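PDB 2YX6: dinitrogenase iron-molybdenum cofactor biosynthesis domain-containing protein from Pyrococcus horikoshii, which is of unknown function but binds ADP and, like other members of the dinitrogenase iron-molybdenum cofactor family, may take part in cofactor biosynthesis. Local coordinates for residues Y26-V30 with F58-A64; I32-V37 with I99-I103; T69-G73 with D110-K114. All coordinates share one frame; numbering follows the deposited sequence.

Interaction 1. Residues Y26-V30 with F58-A64; sequences YFVFV and FIKDHGA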
loop_
_atom_site.group_PDB
_atom_site.type_symbol
_atom_site.label_atom_id
_atom_site.label_comp_id
_atom_site.label_asym_id
_atom_site.label_seq_id
_atom_site.Cartn_x
_atom_site.Cartn_y
_atom_site.Cartn_z
ATOM N N TYR A 26 -13.152 -7.339 -14.255
ATOM C CA TYR A 26 -12.477 -8.493 -13.677
ATOM C C TYR A 26 -11.374 -8.049 -12.743
ATOM O O TYR A 26 -10.725 -7.056 -12.969
ATOM C CB TYR A 26 -11.860 -9.308 -14.804
ATOM C CG TYR A 26 -12.891 -9.848 -15.841
ATOM C CD1 TYR A 26 -13.646 -10.980 -15.578
ATOM C CD2 TYR A 26 -13.080 -9.207 -17.048
ATOM C CE1 TYR A 26 -14.588 -11.478 -16.497
ATOM C CE2 TYR A 26 -14.027 -9.680 -18.000
ATOM C CZ TYR A 26 -14.775 -10.821 -17.709
ATOM O OH TYR A 26 -15.669 -11.317 -18.651
ATOM N N PHE A 27 -11.145 -8.813 -11.691
ATOM C CA PHE A 27 -10.091 -8.534 -10.741
ATOM C C PHE A 27 -9.346 -9.819 -10.549
ATOM O O PHE A 27 -9.940 -10.897 -10.532
ATOM C CB PHE A 27 -10.635 -8.053 -9.403
ATOM C CG PHE A 27 -10.778 -6.550 -9.321
ATOM C CD1 PHE A 27 -9.771 -5.772 -8.731
ATOM C CD2 PHE A 27 -11.850 -5.907 -9.922
ATOM C CE1 PHE A 27 -9.880 -4.387 -8.697
ATOM C CE2 PHE A 27 -11.952 -4.495 -9.903
ATOM C CZ PHE A 27 -11.004 -3.768 -9.285
ATOM N N VAL A 28 -8.051 -9.692 -10.341
ATOM C CA VAL A 28 -7.185 -10.824 -9.978
ATOM C C VAL A 28 -6.632 -10.641 -8.563
ATOM O O VAL A 28 -6.097 -9.610 -8.234
ATOM C CB VAL A 28 -5.993 -10.900 -10.989
ATOM C CG1 VAL A 28 -5.013 -12.016 -10.647
ATOM C CG2 VAL A 28 -6.490 -11.008 -12.401
ATOM N N PHE A 29 -6.769 -11.662 -7.728
ATOM C CA PHE A 29 -6.349 -11.668 -6.326
ATOM C C PHE A 29 -5.195 -12.645 -6.265
ATOM O O PHE A 29 -5.323 -13.810 -6.672
ATOM C CB PHE A 29 -7.510 -12.115 -5.403
ATOM C CG PHE A 29 -8.627 -11.161 -5.378
ATOM C CD1 PHE A 29 -8.584 -10.067 -4.522
ATOM C CD2 PHE A 29 -9.667 -11.263 -6.281
ATOM C CE1 PHE A 29 -9.624 -9.122 -4.504
ATOM C CE2 PHE A 29 -10.721 -10.306 -6.273
ATOM C CZ PHE A 29 -10.691 -9.260 -5.348
ATOM N N VAL A 30 -4.066 -12.167 -5.791
ATOM C CA VAL A 30 -2.876 -13.009 -5.802
ATOM C C VAL A 30 -2.348 -13.142 -4.396
ATOM O O VAL A 30 -2.001 -12.097 -3.749
ATOM C CB VAL A 30 -1.721 -12.370 -6.639
ATOM C CG1 VAL A 30 -0.494 -13.350 -6.586
ATOM C CG2 VAL A 30 -2.178 -12.120 -8.104
ATOM N N PHE A 58 -15.826 -4.422 -2.030
ATOM C CA PHE A 58 -15.621 -5.667 -2.775
ATOM C C PHE A 58 -14.218 -6.205 -2.539
ATOM O O PHE A 58 -14.036 -7.352 -2.132
ATOM C CB PHE A 58 -15.852 -5.378 -4.258
ATOM C CG PHE A 58 -15.574 -6.530 -5.151
ATOM C CD1 PHE A 58 -16.409 -7.603 -5.170
ATOM C CD2 PHE A 58 -14.412 -6.563 -5.930
ATOM C CE1 PHE A 58 -16.143 -8.703 -5.991
ATOM C CE2 PHE A 58 -14.138 -7.636 -6.732
ATOM C CZ PHE A 58 -15.022 -8.726 -6.765
ATOM N N ILE A 59 -13.216 -5.336 -2.727
ATOM C CA ILE A 59 -11.801 -5.725 -2.515
ATOM C C ILE A 59 -11.517 -6.161 -1.060
ATOM O O ILE A 59 -11.015 -7.256 -0.832
ATOM C CB ILE A 59 -10.866 -4.603 -3.049
ATOM C CG1 ILE A 59 -11.091 -4.432 -4.545
ATOM C CG2 ILE A 59 -9.438 -4.901 -2.764
ATOM C CD1 ILE A 59 -10.846 -5.762 -5.351
ATOM N N LYS A 60 -11.890 -5.340 -0.078
ATOM C CA LYS A 60 -11.762 -5.667 1.335
ATOM C C LYS A 60 -12.433 -6.997 1.687
ATOM O O LYS A 60 -11.850 -7.837 2.343
ATOM C CB LYS A 60 -12.335 -4.548 2.193
ATOM C CG LYS A 60 -11.879 -4.644 3.690
ATOM C CD LYS A 60 -12.616 -3.645 4.576
ATOM C CE LYS A 60 -12.209 -3.687 6.063
ATOM N NZ LYS A 60 -13.219 -2.964 6.972
ATOM N N ASP A 61 -13.644 -7.208 1.167
ATOM C CA ASP A 61 -14.380 -8.455 1.401
ATOM C C ASP A 61 -13.655 -9.685 0.846
ATOM O O ASP A 61 -13.882 -10.783 1.307
ATOM C CB ASP A 61 -15.779 -8.381 0.812
ATOM C CG ASP A 61 -16.660 -7.315 1.511
ATOM O OD1 ASP A 61 -16.376 -6.981 2.692
ATOM O OD2 ASP A 61 -17.616 -6.801 0.845
ATOM N N HIS A 62 -12.805 -9.479 -0.158
ATOM C CA HIS A 62 -11.950 -10.536 -0.674
ATOM C C HIS A 62 -10.590 -10.681 -0.013
ATOM O O HIS A 62 -9.789 -11.494 -0.431
ATOM C CB HIS A 62 -11.827 -10.389 -2.177
ATOM C CG HIS A 62 -13.026 -10.922 -2.909
ATOM N ND1 HIS A 62 -14.215 -10.227 -2.990
ATOM C CD2 HIS A 62 -13.233 -12.104 -3.548
ATOM C CE1 HIS A 62 -15.091 -10.937 -3.686
ATOM N NE2 HIS A 62 -14.520 -12.080 -4.032
ATOM N N GLY A 63 -10.350 -9.955 1.051
ATOM C CA GLY A 63 -9.126 -10.145 1.850
ATOM C C GLY A 63 -7.916 -9.407 1.313
ATOM O O GLY A 63 -6.827 -9.614 1.811
ATOM N N ALA A 64 -8.082 -8.560 0.274
ATOM C CA ALA A 64 -6.883 -7.952 -0.353
ATOM C C ALA A 64 -6.463 -6.788 0.518
ATOM O O ALA A 64 -7.319 -6.038 1.012
ATOM C CB ALA A 64 -7.168 -7.527 -1.738
#
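Phe-29, on strand 26-33, meets four side chains of residues 58-64 with one ring, packing against the C-terminal end of helix 54-61 and the residues just after it. Packing is tightest around Ile-59, whose CD1 serves two rings at once, 3.5 Å from Phe-27 CD1 and 3.5 Å from Phe-29 CZ. With CG1 anti to the carbonyl carbon (chi1 -62°), this branch turns toward the strand. Over one face of the Phe-29 ring sits His-62, its CB 3.4 Å from Phe-29 CE1 and its imidazole in an offset stack with planes 16° apart. Ala-64 CB comes to the ring's edge. Toward solvent the fit is looser: partly exposed Phe-58 brings CE2 only to 4.1 Å from Phe-29 CZ. The imidazole is also partly exposed, yet its rotation is fixed, since His-62 ND1 donates to Phe-58 O (3.0 Å). That oxygen also accepts from His-62 N on the opposite face of the carbonyl plane. Ala-4 of the adjacent strand 2-7 touches Phe-29, Ile-59 and Ala-64, placing helix 54-61 over one face of the sheet, while Val-28 and Val-30 turn to helix 95-103 on the other.

Interaction 2. Residues I32-V37 with I99-I103; sequences IEGEDV and IKAFI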
loop_
_atom_site.group_PDB
_atom_site.type_symbol
_atom_site.label_atom_id
_atom_site.label_comp_id
_atom_site.label_asym_id
_atom_site.label_seq_id
_atom_site.Cartn_x
_atom_site.Cartn_y
_atom_site.Cartn_z
ATOM N N ILE A 32 0.550 -13.978 -2.021
ATOM C CA ILE A 32 2.014 -13.995 -2.116
ATOM C C ILE A 32 2.574 -14.382 -0.734
ATOM O O ILE A 32 2.154 -13.854 0.313
ATOM C CB ILE A 32 2.549 -12.663 -2.698
ATOM C CG1 ILE A 32 2.084 -12.579 -4.150
ATOM C CG2 ILE A 32 4.114 -12.613 -2.662
ATOM C CD1 ILE A 32 2.221 -11.206 -4.850
ATOM N N GLU A 33 3.493 -15.336 -0.737
ATOM C CA GLU A 33 4.199 -15.740 0.485
ATOM C C GLU A 33 5.701 -15.770 0.177
ATOM O O GLU A 33 6.157 -16.633 -0.569
ATOM C CB GLU A 33 3.695 -17.102 0.921
ATOM C CG GLU A 33 2.224 -17.078 1.271
ATOM C CD GLU A 33 1.922 -16.203 2.495
ATOM O OE1 GLU A 33 2.659 -15.182 2.727
ATOM O OE2 GLU A 33 0.947 -16.546 3.234
ATOM N N GLY A 34 6.429 -14.752 0.664
ATOM C CA GLY A 34 7.833 -14.559 0.281
ATOM C C GLY A 34 7.984 -14.238 -1.202
ATOM O O GLY A 34 7.419 -13.282 -1.703
ATOM N N GLU A 35 8.770 -15.049 -1.894
ATOM C CA GLU A 35 8.994 -14.908 -3.327
ATOM C C GLU A 35 7.956 -15.706 -4.056
ATOM O O GLU A 35 7.999 -15.756 -5.268
ATOM C CB GLU A 35 10.397 -15.429 -3.710
ATOM C CG GLU A 35 11.571 -14.690 -2.962
ATOM C CD GLU A 35 12.904 -15.467 -2.949
ATOM O OE1 GLU A 35 12.881 -16.732 -3.038
ATOM O OE2 GLU A 35 13.976 -14.817 -2.804
ATOM N N ASP A 36 7.010 -16.312 -3.325
ATOM C CA ASP A 36 6.139 -17.358 -3.882
ATOM C C ASP A 36 4.673 -16.900 -4.039
ATOM O O ASP A 36 4.088 -16.310 -3.147
ATOM C CB ASP A 36 6.271 -18.736 -3.165
ATOM C CG ASP A 36 7.220 -19.724 -3.935
ATOM O OD1 ASP A 36 6.832 -20.824 -4.448
ATOM O OD2 ASP A 36 8.414 -19.428 -4.052
ATOM N N VAL A 37 4.155 -17.169 -5.222
ATOM C CA VAL A 37 2.786 -16.906 -5.595
ATOM C C VAL A 37 2.056 -18.198 -5.255
ATOM O O VAL A 37 2.224 -19.188 -5.981
ATOM C CB VAL A 37 2.703 -16.659 -7.122
ATOM C CG1 VAL A 37 1.251 -16.828 -7.646
ATOM C CG2 VAL A 37 3.331 -15.283 -7.469
ATOM N N ILE A 99 3.426 -8.981 -11.014
ATOM C CA ILE A 99 3.511 -9.744 -9.784
ATOM C C ILE A 99 4.964 -10.134 -9.522
ATOM O O ILE A 99 5.470 -9.975 -8.413
ATOM C CB ILE A 99 2.533 -10.985 -9.850
ATOM C CG1 ILE A 99 1.092 -10.512 -9.677
ATOM C CG2 ILE A 99 2.761 -11.933 -8.730
ATOM C CD1 ILE A 99 0.120 -11.389 -10.351
ATOM N N LYS A 100 5.669 -10.540 -10.573
ATOM C CA LYS A 100 7.100 -10.841 -10.484
ATOM C C LYS A 100 7.893 -9.575 -10.135
ATOM O O LYS A 100 8.736 -9.616 -9.260
ATOM C CB LYS A 100 7.614 -11.460 -11.807
ATOM C CG LYS A 100 9.072 -12.001 -11.707
ATOM C CD LYS A 100 9.643 -12.328 -13.090
ATOM C CE LYS A 100 11.127 -12.786 -13.064
ATOM N NZ LYS A 100 11.364 -13.910 -12.104
ATOM N N ALA A 101 7.579 -8.452 -10.776
ATOM C CA ALA A 101 8.220 -7.173 -10.460
ATOM C C ALA A 101 7.940 -6.791 -9.020
ATOM O O ALA A 101 8.860 -6.453 -8.274
ATOM C CB ALA A 101 7.806 -6.034 -11.423
ATOM N N PHE A 102 6.676 -6.868 -8.627
ATOM C CA PHE A 102 6.257 -6.507 -7.285
ATOM C C PHE A 102 7.048 -7.281 -6.172
ATOM O O PHE A 102 7.647 -6.700 -5.249
ATOM C CB PHE A 102 4.725 -6.704 -7.188
ATOM C CG PHE A 102 4.155 -6.249 -5.872
ATOM C CD1 PHE A 102 3.940 -4.886 -5.630
ATOM C CD2 PHE A 102 3.902 -7.183 -4.844
ATOM C CE1 PHE A 102 3.448 -4.456 -4.361
ATOM C CE2 PHE A 102 3.428 -6.767 -3.612
ATOM C CZ PHE A 102 3.205 -5.405 -3.369
ATOM N N ILE A 103 7.063 -8.594 -6.280
ATOM C CA ILE A 103 7.834 -9.474 -5.366
ATOM C C ILE A 103 9.336 -9.106 -5.258
ATOM O O ILE A 103 9.908 -9.164 -4.165
ATOM C CB ILE A 103 7.718 -10.922 -5.851
ATOM C CG1 ILE A 103 6.267 -11.338 -5.773
ATOM C CG2 ILE A 103 8.614 -11.871 -5.009
ATOM C CD1 ILE A 103 5.947 -12.688 -6.509
#
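Ile-103 lies against the hairpin of residues 32-37 with every branch of its side chain, and so illustrates how a single beta-branched residue can join a helix to a sheet edge. Its CG2, anti to the backbone N, lies against the backbone of the turn, 3.5 Å from Glu-35 CA and 3.8 Å from Gly-34 O. On the other branch, CG1 of Ile-103 packs 4.0 Å from Ile-32 CG2, and beyond it CD1 of Ile-103 reaches Val-37 CG2 at 3.8 Å. One turn earlier in the helix, Ile-99 CG2 meets the same Val-37 methyl, CG2, at 3.6 Å, and approaches Ile-32 CD1 at 4.0 Å. The valine stands about perpendicular to both isoleucines.

Behind this apolar layer is a beta hairpin with a two-residue loop, a type II' turn from Glu-33 to Asp-36. Glu-33 N donates to Asp-36 O and Asp-36 N to Glu-33 O, so the two strands carry Ile-32 and Val-37 to the helix side by side. Gly-34 supplies the positive phi (65°) that such a turn needs. On the helix, the backbone bond from Ile-103 N to Ile-99 O holds the two isoleucines one turn apart. Farther out, Val-30 of strand 26-33 touches both Val-37 and Ile-99. Phe-102, a more distant neighbour of Ile-32, packs against Ile-66 and Leu-68 of strand 66-68, Leu-107, and Gly-84 of the second subunit.

Interaction 3. Residues T69-G73 with D110-K114; sequences TYGIG and DYDWK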
loop_
_atom_site.group_PDB
_atom_site.type_symbol
_atom_site.label_atom_id
_atom_site.label_comp_id
_atom_site.label_asym_id
_atom_site.label_seq_id
_atom_site.Cartn_x
_atom_site.Cartn_y
_atom_site.Cartn_z
ATOM N N THR A 69 -2.849 -0.638 -9.259
ATOM C CA THR A 69 -3.627 -0.133 -10.385
ATOM C C THR A 69 -2.803 0.775 -11.282
ATOM O O THR A 69 -1.711 1.201 -10.913
ATOM C CB THR A 69 -4.805 0.743 -9.906
ATOM O OG1 THR A 69 -4.247 1.906 -9.323
ATOM C CG2 THR A 69 -5.700 0.062 -8.904
ATOM N N TYR A 70 -3.350 1.043 -12.474
ATOM C CA TYR A 70 -2.836 2.068 -13.363
ATOM C C TYR A 70 -3.445 3.394 -12.883
ATOM O O TYR A 70 -2.887 4.082 -12.033
ATOM C CB TYR A 70 -3.202 1.751 -14.823
ATOM C CG TYR A 70 -2.567 2.766 -15.781
ATOM C CD1 TYR A 70 -3.342 3.674 -16.485
ATOM C CD2 TYR A 70 -1.183 2.833 -15.926
ATOM C CE1 TYR A 70 -2.745 4.657 -17.323
ATOM C CE2 TYR A 70 -0.576 3.770 -16.774
ATOM C CZ TYR A 70 -1.381 4.685 -17.500
ATOM O OH TYR A 70 -0.772 5.641 -18.359
ATOM N N GLY A 71 -4.646 3.679 -13.362
ATOM C CA GLY A 71 -5.382 4.869 -12.962
ATOM C C GLY A 71 -6.519 4.546 -11.987
ATOM O O GLY A 71 -7.167 3.506 -12.059
ATOM N N ILE A 72 -6.756 5.459 -11.059
ATOM C CA ILE A 72 -7.808 5.287 -10.086
ATOM C C ILE A 72 -8.019 6.656 -9.521
ATOM O O ILE A 72 -7.085 7.471 -9.519
ATOM C CB ILE A 72 -7.375 4.247 -9.011
ATOM C CG1 ILE A 72 -8.391 4.234 -7.845
ATOM C CG2 ILE A 72 -5.927 4.532 -8.604
ATOM C CD1 ILE A 72 -8.094 3.254 -6.757
ATOM N N GLY A 73 -9.245 6.970 -9.127
ATOM C CA GLY A 73 -9.550 8.309 -8.634
ATOM C C GLY A 73 -9.075 8.546 -7.227
ATOM O O GLY A 73 -8.927 7.624 -6.442
ATOM N N ASP A 110 4.319 4.066 -14.383
ATOM C CA ASP A 110 4.090 5.149 -15.319
ATOM C C ASP A 110 3.811 6.411 -14.529
ATOM O O ASP A 110 2.625 6.690 -14.136
ATOM C CB ASP A 110 2.885 4.824 -16.198
ATOM C CG ASP A 110 2.697 5.827 -17.314
ATOM O OD1 ASP A 110 3.351 6.903 -17.278
ATOM O OD2 ASP A 110 1.905 5.525 -18.236
ATOM N N TYR A 111 4.879 7.200 -14.332
ATOM C CA TYR A 111 4.813 8.414 -13.533
ATOM C C TYR A 111 3.764 9.355 -14.062
ATOM O O TYR A 111 3.242 10.175 -13.299
ATOM C CB TYR A 111 6.179 9.138 -13.467
ATOM C CG TYR A 111 7.270 8.280 -12.882
ATOM C CD1 TYR A 111 7.454 8.209 -11.512
ATOM C CD2 TYR A 111 8.097 7.521 -13.690
ATOM C CE1 TYR A 111 8.456 7.415 -10.940
ATOM C CE2 TYR A 111 9.120 6.702 -13.131
ATOM C CZ TYR A 111 9.282 6.660 -11.751
ATOM O OH TYR A 111 10.246 5.856 -11.172
ATOM N N ASP A 112 3.475 9.251 -15.366
ATOM C CA ASP A 112 2.620 10.226 -16.036
ATOM C C ASP A 112 1.218 9.699 -16.285
ATOM O O ASP A 112 0.508 10.216 -17.163
ATOM C CB ASP A 112 3.226 10.647 -17.384
ATOM C CG ASP A 112 4.440 11.574 -17.252
ATOM O OD1 ASP A 112 5.276 11.499 -18.183
ATOM O OD2 ASP A 112 4.567 12.362 -16.280
ATOM N N TRP A 113 0.813 8.687 -15.518
ATOM C CA TRP A 113 -0.533 8.096 -15.664
ATOM C C TRP A 113 -1.718 9.059 -15.516
ATOM O O TRP A 113 -2.851 8.662 -15.763
ATOM C CB TRP A 113 -0.733 6.895 -14.721
ATOM C CG TRP A 113 -0.871 7.247 -13.268
ATOM C CD1 TRP A 113 0.126 7.263 -12.332
ATOM C CD2 TRP A 113 -2.081 7.609 -12.565
ATOM N NE1 TRP A 113 -0.379 7.627 -11.104
ATOM C CE2 TRP A 113 -1.733 7.826 -11.219
ATOM C CE3 TRP A 113 -3.425 7.788 -12.956
ATOM C CZ2 TRP A 113 -2.677 8.212 -10.253
ATOM C CZ3 TRP A 113 -4.385 8.158 -11.976
ATOM C CH2 TRP A 113 -3.995 8.371 -10.660
ATOM N N LYS A 114 -1.495 10.280 -15.054
ATOM C CA LYS A 114 -2.595 11.251 -14.897
ATOM C C LYS A 114 -2.786 12.069 -16.173
ATOM O O LYS A 114 -3.921 12.432 -16.503
ATOM C CB LYS A 114 -2.296 12.195 -13.758
ATOM C CG LYS A 114 -3.304 12.266 -12.655
ATOM C CD LYS A 114 -2.550 12.567 -11.361
ATOM C CE LYS A 114 -3.292 13.554 -10.484
ATOM N NZ LYS A 114 -4.192 12.777 -9.592
#
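Tyr-70 OH donates a short hydrogen bond to Asp-110 OD2, 2.7 Å away, and shows how one polar contact can tie two loops that lack regular secondary structure. The hydroxyl meets the carboxylate from well above its plane, 48° out of it. The other oxygen, Asp-110 OD1, takes Asp-112 N in an Asx turn, so the acid is held from both ends; its main-chain O also accepts from Trp-113 N in a type I turn. That turn brings Trp-113 CB over the face of the tyrosine, a CH-pi contact with CB 3.9 Å from the centroid of the Tyr-70 ring. Trp-113 CG lies between the backbone N and the carbonyl carbon (chi1 72°), and the indole runs back along the 69-73 backbone, its edge toward the face of Tyr-70 with planes 62° apart. Tyr-70 O sits over one face of the indole, while Gly-71 CA comes within 3.5 Å of Trp-113 CE3 and Ile-72 O within 3.4 Å of Trp-113 CH2. Ile-72 touches Val-87, and segment 110-114 contains Lys-114, both ADP-binding residues. The glycine-bearing turn 69-73 links strand 66-68 to helix 74-82, with Gly-73 as N-cap, a strand-turn-helix arrangement consistent with a nucleotide-binding loop.

Strand 26-33 serves interactions 1 and 2, whose centres are 16 Å apart: its Phe-27 and Phe-29 face helix 54-61, while Val-30 CG2 comes to 3.3 Å from Ile-99 CD1 of helix 95-103. The two contacts thus flank one sheet with helices. Interaction 3 stands apart, its centre 19 Å from that of interaction 1 and 22 Å from that of interaction 2, and touches neither. It is also the contact closest to the ADP-binding residues, though ADP itself is absent here: it includes Lys-114, and the side chain of Ile-72 is about 4 Å from that of Val-87. From Val-87, the side chain of Ile-59 in interaction 1 is about 8 Å away and that of Phe-102 in interaction 2 about 10 Å.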